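Aminotransferase, class V family protein (Trichomonas vaginalis, PDB 5F8V) probably catalyses the pyridoxal-phosphate-dependent transfer of an amino group from O-phospho-L-serine to 2-oxoglutarate, a step of L-serine biosynthesis, and forms a two-chain assembly. Local coordinates at residues 57-62 and 181-186; 134-137 and 141-144; 46-51 and 240-245; 280-285 and 291-296. All blocks are in the same frame, centred on the assembly; numbering follows the deposited sequence.

Contact 1: residues 57-62 and 181-186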
loop_
_atom_site.group_PDB
_atom_site.type_symbol
_atom_site.label_atom_id
_atom_site.label_comp_id
_atom_site.label_asym_id
_atom_site.label_seq_id
_atom_site.Cartn_x
_atom_site.Cartn_y
_atom_site.Cartn_z
ATOM N N GLU A 57 4.662 13.163 -14.107
ATOM C CA GLU A 57 4.879 13.751 -15.431
ATOM C C GLU A 57 5.214 12.684 -16.473
ATOM O O GLU A 57 4.688 12.710 -17.582
ATOM C CB GLU A 57 6.001 14.813 -15.375
ATOM C CG GLU A 57 5.566 16.150 -14.777
ATOM C CD GLU A 57 6.727 17.042 -14.340
ATOM O OE1 GLU A 57 7.897 16.776 -14.700
ATOM O OE2 GLU A 57 6.474 18.023 -13.618
ATOM N N ARG A 58 6.081 11.745 -16.114
ATOM C CA ARG A 58 6.505 10.705 -17.055
ATOM C C ARG A 58 5.301 9.847 -17.480
ATOM O O ARG A 58 5.137 9.535 -18.658
ATOM C CB ARG A 58 7.623 9.841 -16.467
ATOM C CG ARG A 58 8.337 8.990 -17.499
ATOM C CD ARG A 58 9.524 8.233 -16.928
ATOM N NE ARG A 58 10.516 9.067 -16.243
ATOM C CZ ARG A 58 11.513 9.755 -16.812
ATOM N NH1 ARG A 58 11.720 9.759 -18.128
ATOM N NH2 ARG A 58 12.347 10.442 -16.030
ATOM N N LEU A 59 4.457 9.496 -16.520
ATOM C CA LEU A 59 3.244 8.751 -16.817
ATOM C C LEU A 59 2.320 9.571 -17.705
ATOM O O LEU A 59 1.692 9.021 -18.613
ATOM C CB LEU A 59 2.522 8.355 -15.533
ATOM C CG LEU A 59 1.247 7.519 -15.672
ATOM C CD1 LEU A 59 1.530 6.199 -16.382
ATOM C CD2 LEU A 59 0.636 7.270 -14.299
ATOM N N ARG A 60 2.228 10.875 -17.433
ATOM C CA ARG A 60 1.431 11.762 -18.276
ATOM C C ARG A 60 1.940 11.766 -19.710
ATOM O O ARG A 60 1.138 11.714 -20.638
ATOM C CB ARG A 60 1.366 13.200 -17.711
ATOM C CG ARG A 60 0.507 14.140 -18.550
ATOM C CD ARG A 60 0.404 15.546 -17.973
ATOM N NE ARG A 60 -0.172 15.589 -16.636
ATOM C CZ ARG A 60 -1.458 15.404 -16.336
ATOM N NH1 ARG A 60 -2.368 15.141 -17.270
ATOM N NH2 ARG A 60 -1.846 15.486 -15.071
ATOM N N THR A 61 3.265 11.808 -19.883
ATOM C CA THR A 61 3.886 11.796 -21.209
ATOM C C THR A 61 3.609 10.473 -21.926
ATOM O O THR A 61 3.112 10.479 -23.046
ATOM C CB THR A 61 5.409 12.059 -21.136
ATOM O OG1 THR A 61 5.639 13.415 -20.740
ATOM C CG2 THR A 61 6.088 11.829 -22.475
ATOM N N LEU A 62 3.931 9.358 -21.270
ATOM C CA LEU A 62 3.697 8.019 -21.818
ATOM C C LEU A 62 2.291 7.840 -22.370
ATOM O O LEU A 62 2.114 7.371 -23.486
ATOM C CB LEU A 62 3.905 6.948 -20.739
ATOM C CG LEU A 62 5.295 6.367 -20.524
ATOM C CD1 LEU A 62 5.216 5.393 -19.356
ATOM C CD2 LEU A 62 5.798 5.674 -21.786
ATOM N N ASN A 181 -4.042 -4.531 -17.969
ATOM C CA ASN A 181 -3.547 -4.059 -19.276
ATOM C C ASN A 181 -3.051 -2.599 -19.320
ATOM O O ASN A 181 -2.855 -2.036 -20.406
ATOM C CB ASN A 181 -4.576 -4.366 -20.389
ATOM C CG ASN A 181 -5.716 -3.356 -20.463
ATOM O OD1 ASN A 181 -5.901 -2.528 -19.580
ATOM N ND2 ASN A 181 -6.496 -3.437 -21.533
ATOM N N PHE A 182 -2.807 -2.014 -18.148
ATOM C CA PHE A 182 -2.397 -0.613 -18.054
ATOM C C PHE A 182 -1.006 -0.467 -18.616
ATOM O O PHE A 182 -0.107 -1.210 -18.221
ATOM C CB PHE A 182 -2.396 -0.138 -16.597
ATOM C CG PHE A 182 -2.301 1.352 -16.437
ATOM C CD1 PHE A 182 -1.261 1.926 -15.708
ATOM C CD2 PHE A 182 -3.273 2.180 -16.980
ATOM C CE1 PHE A 182 -1.184 3.306 -15.545
ATOM C CE2 PHE A 182 -3.204 3.556 -16.823
ATOM C CZ PHE A 182 -2.161 4.121 -16.104
ATOM N N LEU A 183 -0.844 0.482 -19.535
ATOM C CA LEU A 183 0.431 0.754 -20.232
ATOM C C LEU A 183 0.896 -0.402 -21.140
ATOM O O LEU A 183 2.085 -0.523 -21.447
ATOM C CB LEU A 183 1.534 1.176 -19.247
ATOM C CG LEU A 183 1.159 2.321 -18.296
ATOM C CD1 LEU A 183 2.117 2.372 -17.123
ATOM C CD2 LEU A 183 1.134 3.658 -19.037
ATOM N N SER A 184 -0.055 -1.227 -21.583
ATOM C CA SER A 184 0.203 -2.254 -22.586
ATOM C C SER A 184 -0.157 -1.743 -23.973
ATOM O O SER A 184 0.134 -2.413 -24.959
ATOM C CB SER A 184 -0.591 -3.521 -22.268
ATOM O OG SER A 184 -1.967 -3.353 -22.551
ATOM N N ARG A 185 -0.803 -0.572 -24.039
ATOM C CA ARG A 185 -1.182 0.065 -25.295
ATOM C C ARG A 185 -1.604 1.530 -25.079
ATOM O O ARG A 185 -1.867 1.940 -23.942
ATOM C CB ARG A 185 -2.328 -0.703 -25.956
ATOM C CG ARG A 185 -3.530 -0.908 -25.056
ATOM C CD ARG A 185 -4.613 -1.652 -25.805
ATOM N NE ARG A 185 -5.832 -1.790 -25.017
ATOM C CZ ARG A 185 -6.821 -2.648 -25.289
ATOM N NH1 ARG A 185 -6.768 -3.457 -26.350
ATOM N NH2 ARG A 185 -7.885 -2.691 -24.497
ATOM N N PRO A 186 -1.693 2.319 -26.166
ATOM C CA PRO A 186 -2.171 3.696 -26.003
ATOM C C PRO A 186 -3.637 3.771 -25.588
ATOM O O PRO A 186 -4.398 2.836 -25.840
ATOM C CB PRO A 186 -1.993 4.305 -27.406
ATOM C CG PRO A 186 -1.005 3.419 -28.090
ATOM C CD PRO A 186 -1.316 2.051 -27.565
#
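A chi1 of -178° turns the L59 side chain trans to N, so that its methyl CD1 drops from helix 46-63 onto the loop 181-186. L183 answers from the other side: its CG lies anti to the carbonyl carbon (chi1 -52°), which sends both methyls toward the helix. The two leucines cross at about a right angle, L59 CD1 standing 3.7 Å from L183 CD2 and 3.9 Å from L183 CD1. The same L59 CD1 also meets F182 CE1 at 4.1 Å, approaching the ring obliquely, while L183 CD2 rides 4.2 Å above one face of that ring, offset toward its rim. L62, one turn further along the helix, adds a looser touch, CD1 to L183 CD2 at 4.4 Å. F182 and L183 are the corner residues of a type II beta turn from N181 to S184, in the connection between strands 174-177 and 193-199 of the mixed sheet of the PLP-binding fold. N181 O is gripped twice, by S184 N at 3.1 Å and S184 OG at 2.7 Å, both from one face of its carbonyl plane. V211 of strand 209-215 touches both L59 and F182, and F258 of helix 248-263 packs on L183.

Contact 2: residues 134-137 and 141-144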
loop_
_atom_site.group_PDB
_atom_site.type_symbol
_atom_site.label_atom_id
_atom_site.label_comp_id
_atom_site.label_asym_id
_atom_site.label_seq_id
_atom_site.Cartn_x
_atom_site.Cartn_y
_atom_site.Cartn_z
ATOM N N VAL A 134 -17.571 -16.488 -23.615
ATOM C CA VAL A 134 -16.768 -16.524 -24.841
ATOM C C VAL A 134 -16.638 -15.142 -25.492
ATOM O O VAL A 134 -15.955 -14.998 -26.505
ATOM C CB VAL A 134 -17.341 -17.531 -25.874
ATOM C CG1 VAL A 134 -17.524 -18.905 -25.233
ATOM C CG2 VAL A 134 -18.652 -17.039 -26.490
ATOM N N GLU A 135 -17.289 -14.136 -24.904
ATOM C CA GLU A 135 -17.376 -12.809 -25.495
ATOM C C GLU A 135 -17.904 -11.821 -24.459
ATOM O O GLU A 135 -18.405 -12.222 -23.405
ATOM C CB GLU A 135 -18.310 -12.831 -26.730
ATOM C CG GLU A 135 -19.747 -13.276 -26.432
ATOM C CD GLU A 135 -20.624 -13.444 -27.674
ATOM O OE1 GLU A 135 -20.254 -12.980 -28.777
ATOM O OE2 GLU A 135 -21.707 -14.050 -27.541
ATOM N N VAL A 136 -17.772 -10.533 -24.762
ATOM C CA VAL A 136 -18.538 -9.494 -24.083
ATOM C C VAL A 136 -19.941 -9.527 -24.705
ATOM O O VAL A 136 -20.058 -9.557 -25.935
ATOM C CB VAL A 136 -17.910 -8.102 -24.281
ATOM C CG1 VAL A 136 -18.808 -7.000 -23.723
ATOM C CG2 VAL A 136 -16.531 -8.063 -23.638
ATOM N N PRO A 137 -21.008 -9.529 -23.872
ATOM C CA PRO A 137 -22.364 -9.527 -24.437
ATOM C C PRO A 137 -22.595 -8.350 -25.375
ATOM O O PRO A 137 -22.031 -7.269 -25.158
ATOM C CB PRO A 137 -23.256 -9.419 -23.200
ATOM C CG PRO A 137 -22.445 -10.027 -22.111
ATOM C CD PRO A 137 -21.043 -9.602 -22.398
ATOM N N THR A 141 -27.937 -5.489 -26.297
ATOM C CA THR A 141 -28.655 -6.161 -25.198
ATOM C C THR A 141 -28.453 -5.484 -23.844
ATOM O O THR A 141 -29.114 -5.850 -22.867
ATOM C CB THR A 141 -28.197 -7.630 -25.030
ATOM O OG1 THR A 141 -26.813 -7.667 -24.659
ATOM C CG2 THR A 141 -28.397 -8.410 -26.315
ATOM N N TRP A 142 -27.528 -4.527 -23.783
ATOM C CA TRP A 142 -27.215 -3.819 -22.548
ATOM C C TRP A 142 -28.424 -2.994 -22.111
ATOM O O TRP A 142 -29.020 -2.282 -22.926
ATOM C CB TRP A 142 -26.011 -2.886 -22.748
ATOM C CG TRP A 142 -24.701 -3.579 -23.080
ATOM C CD1 TRP A 142 -24.505 -4.912 -23.327
ATOM C CD2 TRP A 142 -23.422 -2.952 -23.247
ATOM N NE1 TRP A 142 -23.187 -5.151 -23.628
ATOM C CE2 TRP A 142 -22.498 -3.969 -23.581
ATOM C CE3 TRP A 142 -22.964 -1.633 -23.124
ATOM C CZ2 TRP A 142 -21.146 -3.708 -23.811
ATOM C CZ3 TRP A 142 -21.620 -1.368 -23.356
ATOM C CH2 TRP A 142 -20.724 -2.405 -23.701
ATOM N N LYS A 143 -28.776 -3.111 -20.829
ATOM C CA LYS A 143 -29.862 -2.347 -20.218
ATOM C C LYS A 143 -29.246 -1.298 -19.295
ATOM O O LYS A 143 -28.849 -1.610 -18.171
ATOM C CB LYS A 143 -30.817 -3.278 -19.450
ATOM C CG LYS A 143 -32.024 -3.764 -20.255
ATOM C CD LYS A 143 -31.629 -4.472 -21.544
ATOM C CE LYS A 143 -32.837 -4.836 -22.387
ATOM N NZ LYS A 143 -32.431 -5.363 -23.725
ATOM N N LEU A 144 -29.150 -0.065 -19.790
ATOM C CA LEU A 144 -28.546 1.036 -19.037
ATOM C C LEU A 144 -29.589 1.717 -18.151
ATOM O O LEU A 144 -30.785 1.662 -18.432
ATOM C CB LEU A 144 -27.912 2.062 -19.986
ATOM C CG LEU A 144 -27.010 1.547 -21.114
ATOM C CD1 LEU A 144 -26.298 2.723 -21.767
ATOM C CD2 LEU A 144 -26.008 0.505 -20.634
#
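In the connection between strands 121-124 and 148-154, the W142 side chain reaches back along the chain and its indole N-H bonds the main-chain carbonyl of P137. W142 NE1 donates to P137 O over 2.9 Å; the bond is bent, with 149° at the hydrogen. The indole nitrogen stands well above the carbonyl plane of P137, 56° out of it, and so does not use a lone-pair direction, whereas the oxygen is only modestly tilted from the indole plane. Bent and out of plane as it is, the bond gives the buried indole nitrogen a main-chain acceptor. Further along the same edge, V136 CG1 touches W142 CZ2 at 4.0 Å, near the plane of the ring. This methyl is anti to the valine backbone N (chi1 173°), which extends it toward the benzo end of the indole. The proline and valine together thus border the indole from its N-H to its six-membered ring. T141 adds a loose touch, OG1 4.2 Å from P137 CB, while the hydroxyl is hydrogen-bonded to A138 O. V136 also packs on W299. The contact belongs to a connection between two parallel strands of the large mixed sheet of fold-type I PLP enzymes, with the W142 ring meeting that of F151 on strand 148-154, the planes not far from parallel.

Contact 3: residues 46-51 and 240-245; sequences KHWMEE and NCMYNT
M242 carries this contact alone from its side, reaching W48 and M49 at the start of helix 46-63. The segment leading to it begins at N240, whose positive phi makes it the C-prime residue of a Schellman motif: helix 233-238 ends here, with C241 N bonded to Q236 O. M242 then points at helix 46-63. Its SD comes to the edge of the W48 indole, in the ring plane, 3.9 Å from CD1 and 4.1 Å from NE1; the sulfur is 4.9 Å from the centroid of the five-membered ring and 84° off its normal, an edge-on Met-aromatic contact. A bend at chi3 (-97°) swings the M242 methyl away from the indole and onto M49, CE to CG at 3.9 Å, so sulfur and methyl divide the work between two consecutive helix residues. Polar atoms of the pair are bonded close by, W48 NE1 to Q52 OE1 one turn along the helix and the backbone carbonyl of M242 to R44, just ahead of it. Y243 lies against K107 of the second subunit. N244 ND2 and T245 OG1 follow, each hydrogen-bonded to the lysine-bound cofactor residue (LLP) of that subunit. M242 thus packs against helix 46-63 just ahead of the two residues that reach across to the other subunit's cofactor, and that reach is what is characteristic of dimeric fold-type I PLP enzymes, whose active sites take residues from both subunits.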
loop_
_atom_site.group_PDB
_atom_site.type_symbol
_atom_site.label_atom_id
_atom_site.label_comp_id
_atom_site.label_asym_id
_atom_site.label_seq_id
_atom_site.Cartn_x
_atom_site.Cartn_y
_atom_site.Cartn_z
ATOM N N LYS A 46 13.408 17.324 -0.380
ATOM C CA LYS A 46 13.531 17.822 -1.755
ATOM C C LYS A 46 13.659 16.679 -2.764
ATOM O O LYS A 46 12.997 16.682 -3.805
ATOM C CB LYS A 46 14.732 18.771 -1.890
ATOM C CG LYS A 46 14.598 19.738 -3.055
ATOM C CD LYS A 46 15.927 20.119 -3.698
ATOM C CE LYS A 46 15.664 20.830 -5.023
ATOM N NZ LYS A 46 16.896 21.305 -5.702
ATOM N N HIS A 47 14.497 15.701 -2.437
ATOM C CA HIS A 47 14.740 14.563 -3.322
ATOM C C HIS A 47 13.483 13.761 -3.650
ATOM O O HIS A 47 13.256 13.445 -4.813
ATOM C CB HIS A 47 15.799 13.631 -2.739
ATOM C CG HIS A 47 17.146 14.266 -2.612
ATOM N ND1 HIS A 47 17.705 14.583 -1.393
ATOM C CD2 HIS A 47 18.034 14.669 -3.550
ATOM C CE1 HIS A 47 18.887 15.141 -1.585
ATOM N NE2 HIS A 47 19.110 15.204 -2.886
ATOM N N TRP A 48 12.673 13.436 -2.642
ATOM C CA TRP A 48 11.462 12.653 -2.910
ATOM C C TRP A 48 10.424 13.435 -3.727
ATOM O O TRP A 48 9.865 12.910 -4.690
ATOM C CB TRP A 48 10.786 12.077 -1.647
ATOM C CG TRP A 48 9.578 11.346 -2.112
ATOM C CD1 TRP A 48 8.270 11.728 -1.979
ATOM C CD2 TRP A 48 9.577 10.202 -2.958
ATOM N NE1 TRP A 48 7.449 10.850 -2.642
ATOM C CE2 TRP A 48 8.227 9.904 -3.259
ATOM C CE3 TRP A 48 10.589 9.378 -3.479
ATOM C CZ2 TRP A 48 7.861 8.804 -4.037
ATOM C CZ3 TRP A 48 10.227 8.289 -4.259
ATOM C CH2 TRP A 48 8.871 8.015 -4.530
ATOM N N MET A 49 10.166 14.680 -3.340
ATOM C CA MET A 49 9.210 15.510 -4.072
ATOM C C MET A 49 9.539 15.680 -5.563
ATOM O O MET A 49 8.631 15.791 -6.374
ATOM C CB MET A 49 9.028 16.861 -3.373
ATOM C CG MET A 49 8.200 16.733 -2.099
ATOM S SD MET A 49 8.161 18.238 -1.113
ATOM C CE MET A 49 7.122 19.312 -2.099
ATOM N N GLU A 50 10.822 15.688 -5.917
ATOM C CA GLU A 50 11.245 15.663 -7.325
ATOM C C GLU A 50 10.932 14.327 -8.011
ATOM O O GLU A 50 10.433 14.311 -9.136
ATOM C CB GLU A 50 12.743 15.948 -7.449
ATOM C CG GLU A 50 13.128 17.395 -7.210
ATOM C CD GLU A 50 14.613 17.648 -7.438
ATOM O OE1 GLU A 50 15.450 16.905 -6.876
ATOM O OE2 GLU A 50 14.948 18.597 -8.181
ATOM N N GLU A 51 11.241 13.216 -7.336
ATOM C CA GLU A 51 11.004 11.878 -7.896
ATOM C C GLU A 51 9.531 11.654 -8.210
ATOM O O GLU A 51 9.188 11.162 -9.282
ATOM C CB GLU A 51 11.501 10.788 -6.936
ATOM C CG GLU A 51 11.270 9.339 -7.389
ATOM C CD GLU A 51 12.067 8.924 -8.621
ATOM O OE1 GLU A 51 12.974 9.653 -9.063
ATOM O OE2 GLU A 51 11.796 7.833 -9.149
ATOM N N ASN A 240 -1.331 16.692 -3.329
ATOM C CA ASN A 240 -0.351 16.103 -4.261
ATOM C C ASN A 240 0.025 14.647 -3.939
ATOM O O ASN A 240 1.199 14.273 -3.988
ATOM C CB ASN A 240 0.912 16.978 -4.331
ATOM C CG ASN A 240 0.618 18.395 -4.792
ATOM O OD1 ASN A 240 0.222 18.616 -5.937
ATOM N ND2 ASN A 240 0.810 19.365 -3.900
ATOM N N CYS A 241 -0.991 13.850 -3.593
ATOM C CA CYS A 241 -0.833 12.464 -3.117
ATOM C C CYS A 241 0.103 12.283 -1.921
ATOM O O CYS A 241 0.632 11.190 -1.700
ATOM C CB CYS A 241 -0.419 11.538 -4.261
ATOM S SG CYS A 241 -1.714 11.380 -5.484
ATOM N N MET A 242 0.268 13.348 -1.138
ATOM C CA MET A 242 1.116 13.345 0.042
ATOM C C MET A 242 0.350 13.980 1.203
ATOM O O MET A 242 0.886 14.792 1.963
ATOM C CB MET A 242 2.444 14.058 -0.254
ATOM C CG MET A 242 3.359 13.243 -1.157
ATOM S SD MET A 242 5.041 13.885 -1.303
ATOM C CE MET A 242 4.924 14.806 -2.840
ATOM N N TYR A 243 -0.922 13.600 1.325
ATOM C CA TYR A 243 -1.700 13.930 2.508
ATOM C C TYR A 243 -1.068 13.201 3.683
ATOM O O TYR A 243 -0.914 13.757 4.768
ATOM C CB TYR A 243 -3.168 13.522 2.350
ATOM C CG TYR A 243 -3.945 13.610 3.646
ATOM C CD1 TYR A 243 -4.226 12.463 4.398
ATOM C CD2 TYR A 243 -4.372 14.845 4.146
ATOM C CE1 TYR A 243 -4.916 12.544 5.600
ATOM C CE2 TYR A 243 -5.070 14.935 5.345
ATOM C CZ TYR A 243 -5.341 13.783 6.068
ATOM O OH TYR A 243 -6.034 13.872 7.261
ATOM N N ASN A 244 -0.741 11.936 3.452
ATOM C CA ASN A 244 0.077 11.157 4.372
ATOM C C ASN A 244 1.246 10.600 3.566
ATOM O O ASN A 244 1.466 11.030 2.431
ATOM C CB ASN A 244 -0.770 10.072 5.058
ATOM C CG ASN A 244 -1.195 8.955 4.112
ATOM O OD1 ASN A 244 -1.528 9.188 2.945
ATOM N ND2 ASN A 244 -1.191 7.728 4.620
ATOM N N THR A 245 2.008 9.672 4.138
ATOM C CA THR A 245 3.180 9.151 3.453
ATOM C C THR A 245 2.772 8.252 2.275
ATOM O O THR A 245 2.078 7.255 2.469
ATOM C CB THR A 245 4.095 8.365 4.409
ATOM O OG1 THR A 245 4.204 9.069 5.653
ATOM C CG2 THR A 245 5.487 8.196 3.802
#

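Contact 4: residues 280-285 and 291-296; sequences KVYEAI and FVNRIK
A single water links the ends of two side chains that also touch directly: it donates to Y282 OH at 2.8 Å and accepts from N293 ND2 at 2.9 Å. The setting is a helix-to-strand connection of the smaller alpha/beta domain, where the chain leaves helix 267-286 and turns back alongside it toward strand 304-307. N293 ND2 meets the Y282 ring at its edge, in plane, 3.8 Å from CE1, with ring and amide planes 78° apart. S301 O is a further partner of the tyrosine hydroxyl and P306 O of the amide nitrogen, which pins both groups beside the water. One turn on, I285 packs between helix and loop. Its CG2, anti to the backbone N, lies against the V292-N293 peptide, 3.6 Å from N293 N, and 3.9 Å from N293 CB. Of the F291 side chain CB meets I285, CG2 to CB 4.3 Å, and the ring leads away to F307, F324 and W368. With CG anti to the backbone N (chi1 166°), N293 turns OD1 to the following backbone, where R300 NE also donates to it, and closes an Asx turn: I295 N donates to N293 OD1 at 2.9 Å, 47° above the plane of the amide carbonyl.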
loop_
_atom_site.group_PDB
_atom_site.type_symbol
_atom_site.label_atom_id
_atom_site.label_comp_id
_atom_site.label_asym_id
_atom_site.label_seq_id
_atom_site.Cartn_x
_atom_site.Cartn_y
_atom_site.Cartn_z
ATOM N N LYS A 280 1.488 -15.647 -31.316
ATOM C CA LYS A 280 2.238 -16.904 -31.151
ATOM C C LYS A 280 1.566 -17.862 -30.147
ATOM O O LYS A 280 1.414 -19.044 -30.438
ATOM C CB LYS A 280 3.683 -16.628 -30.715
ATOM C CG LYS A 280 4.563 -15.983 -31.787
ATOM C CD LYS A 280 6.006 -15.873 -31.302
ATOM C CE LYS A 280 6.973 -15.579 -32.446
ATOM N NZ LYS A 280 8.367 -15.365 -31.959
ATOM N N VAL A 281 1.140 -17.347 -28.993
ATOM C CA VAL A 281 0.532 -18.199 -27.964
ATOM C C VAL A 281 -0.802 -18.754 -28.479
ATOM O O VAL A 281 -1.066 -19.943 -28.320
ATOM C CB VAL A 281 0.334 -17.482 -26.608
ATOM C CG1 VAL A 281 -0.373 -18.383 -25.609
ATOM C CG2 VAL A 281 1.659 -17.007 -26.022
ATOM N N TYR A 282 -1.623 -17.903 -29.106
ATOM C CA TYR A 282 -2.930 -18.339 -29.625
ATOM C C TYR A 282 -2.816 -19.313 -30.789
ATOM O O TYR A 282 -3.607 -20.247 -30.880
ATOM C CB TYR A 282 -3.830 -17.146 -30.018
ATOM C CG TYR A 282 -4.418 -16.431 -28.822
ATOM C CD1 TYR A 282 -5.225 -17.111 -27.918
ATOM C CD2 TYR A 282 -4.168 -15.067 -28.585
ATOM C CE1 TYR A 282 -5.769 -16.477 -26.821
ATOM C CE2 TYR A 282 -4.719 -14.417 -27.480
ATOM C CZ TYR A 282 -5.525 -15.133 -26.599
ATOM O OH TYR A 282 -6.089 -14.545 -25.477
ATOM N N GLU A 283 -1.852 -19.094 -31.677
ATOM C CA GLU A 283 -1.582 -20.048 -32.753
ATOM C C GLU A 283 -1.068 -21.398 -32.199
ATOM O O GLU A 283 -1.389 -22.434 -32.757
ATOM C CB GLU A 283 -0.646 -19.453 -33.827
ATOM C CG GLU A 283 -0.141 -20.409 -34.915
ATOM C CD GLU A 283 -1.239 -21.041 -35.782
ATOM O OE1 GLU A 283 -2.387 -21.225 -35.322
ATOM O OE2 GLU A 283 -0.945 -21.384 -36.950
ATOM N N ALA A 284 -0.311 -21.383 -31.098
ATOM C CA ALA A 284 0.082 -22.625 -30.419
ATOM C C ALA A 284 -1.127 -23.341 -29.780
ATOM O O ALA A 284 -1.192 -24.575 -29.790
ATOM C CB ALA A 284 1.163 -22.361 -29.382
ATOM N N ILE A 285 -2.080 -22.575 -29.241
ATOM C CA ILE A 285 -3.326 -23.154 -28.742
ATOM C C ILE A 285 -4.130 -23.737 -29.915
ATOM O O ILE A 285 -4.337 -24.947 -29.981
ATOM C CB ILE A 285 -4.183 -22.129 -27.960
ATOM C CG1 ILE A 285 -3.472 -21.692 -26.671
ATOM C CG2 ILE A 285 -5.566 -22.701 -27.645
ATOM C CD1 ILE A 285 -3.974 -20.381 -26.100
ATOM N N PHE A 291 -5.041 -28.618 -26.956
ATOM C CA PHE A 291 -5.392 -27.371 -26.269
ATOM C C PHE A 291 -6.520 -26.619 -26.995
ATOM O O PHE A 291 -6.605 -26.637 -28.227
ATOM C CB PHE A 291 -4.155 -26.466 -26.133
ATOM C CG PHE A 291 -2.963 -27.143 -25.500
ATOM C CD1 PHE A 291 -2.918 -27.373 -24.129
ATOM C CD2 PHE A 291 -1.881 -27.542 -26.275
ATOM C CE1 PHE A 291 -1.822 -27.993 -23.542
ATOM C CE2 PHE A 291 -0.773 -28.158 -25.689
ATOM C CZ PHE A 291 -0.747 -28.383 -24.327
ATOM N N VAL A 292 -7.372 -25.961 -26.213
ATOM C CA VAL A 292 -8.474 -25.143 -26.739
ATOM C C VAL A 292 -8.631 -23.841 -25.955
ATOM O O VAL A 292 -8.415 -23.808 -24.742
ATOM C CB VAL A 292 -9.830 -25.899 -26.687
ATOM C CG1 VAL A 292 -9.771 -27.171 -27.521
ATOM C CG2 VAL A 292 -10.255 -26.212 -25.249
ATOM N N ASN A 293 -9.005 -22.778 -26.664
ATOM C CA ASN A 293 -9.428 -21.514 -26.063
ATOM C C ASN A 293 -10.687 -21.093 -26.801
ATOM O O ASN A 293 -10.694 -21.064 -28.030
ATOM C CB ASN A 293 -8.330 -20.444 -26.187
ATOM C CG ASN A 293 -8.836 -19.024 -25.892
ATOM O OD1 ASN A 293 -9.645 -18.471 -26.640
ATOM N ND2 ASN A 293 -8.331 -18.419 -24.821
ATOM N N ARG A 294 -11.723 -20.745 -26.039
ATOM C CA ARG A 294 -13.080 -20.494 -26.564
ATOM C C ARG A 294 -13.376 -19.034 -26.893
ATOM O O ARG A 294 -14.413 -18.743 -27.481
ATOM C CB ARG A 294 -14.142 -20.942 -25.541
ATOM C CG ARG A 294 -14.656 -22.353 -25.730
ATOM C CD ARG A 294 -15.802 -22.633 -24.771
ATOM N NE ARG A 294 -15.995 -24.062 -24.535
ATOM C CZ ARG A 294 -16.832 -24.582 -23.637
ATOM N NH1 ARG A 294 -17.591 -23.803 -22.871
ATOM N NH2 ARG A 294 -16.907 -25.905 -23.503
ATOM N N ILE A 295 -12.500 -18.120 -26.491
ATOM C CA ILE A 295 -12.811 -16.695 -26.574
ATOM C C ILE A 295 -12.784 -16.293 -28.044
ATOM O O ILE A 295 -11.849 -16.639 -28.768
ATOM C CB ILE A 295 -11.833 -15.832 -25.750
ATOM C CG1 ILE A 295 -11.792 -16.293 -24.277
ATOM C CG2 ILE A 295 -12.189 -14.348 -25.857
ATOM C CD1 ILE A 295 -13.132 -16.432 -23.591
ATOM N N LYS A 296 -13.821 -15.584 -28.487
ATOM C CA LYS A 296 -13.885 -15.131 -29.878
ATOM C C LYS A 296 -12.707 -14.204 -30.166
ATOM O O LYS A 296 -12.318 -13.434 -29.289
ATOM C CB LYS A 296 -15.216 -14.431 -30.180
ATOM C CG LYS A 296 -16.395 -15.389 -30.266
ATOM C CD LYS A 296 -17.694 -14.679 -30.621
ATOM C CE LYS A 296 -18.890 -15.600 -30.397
ATOM N NZ LYS A 296 -20.198 -14.939 -30.677
HETATM O O HOH W 1 -8.509 -15.490 -24.567
#

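From the N terminus, helix 46-63 serves two contacts: its first turns open contact 3 and its last turns open contact 1. Contact 2, a short closure in the 121-124 to 148-154 connection, closes first. Contact 1 closes next, where the chain returns after strand 174-177, and contact 3 last of the three, beyond helix 233-238, so the loop of contact 1 lies wholly within that of contact 3, and contact 2 falls inside both. Contact 4 follows in series, folding the chain after helix 267-286 back against it. Contacts 2 and 4 touch: E135 OE1 forms a 2.7 Å salt bridge with K296 NZ, joining the large-sheet domain to the C-terminal part. Contact 3 lies about 45 Å from contact 4, centre to centre.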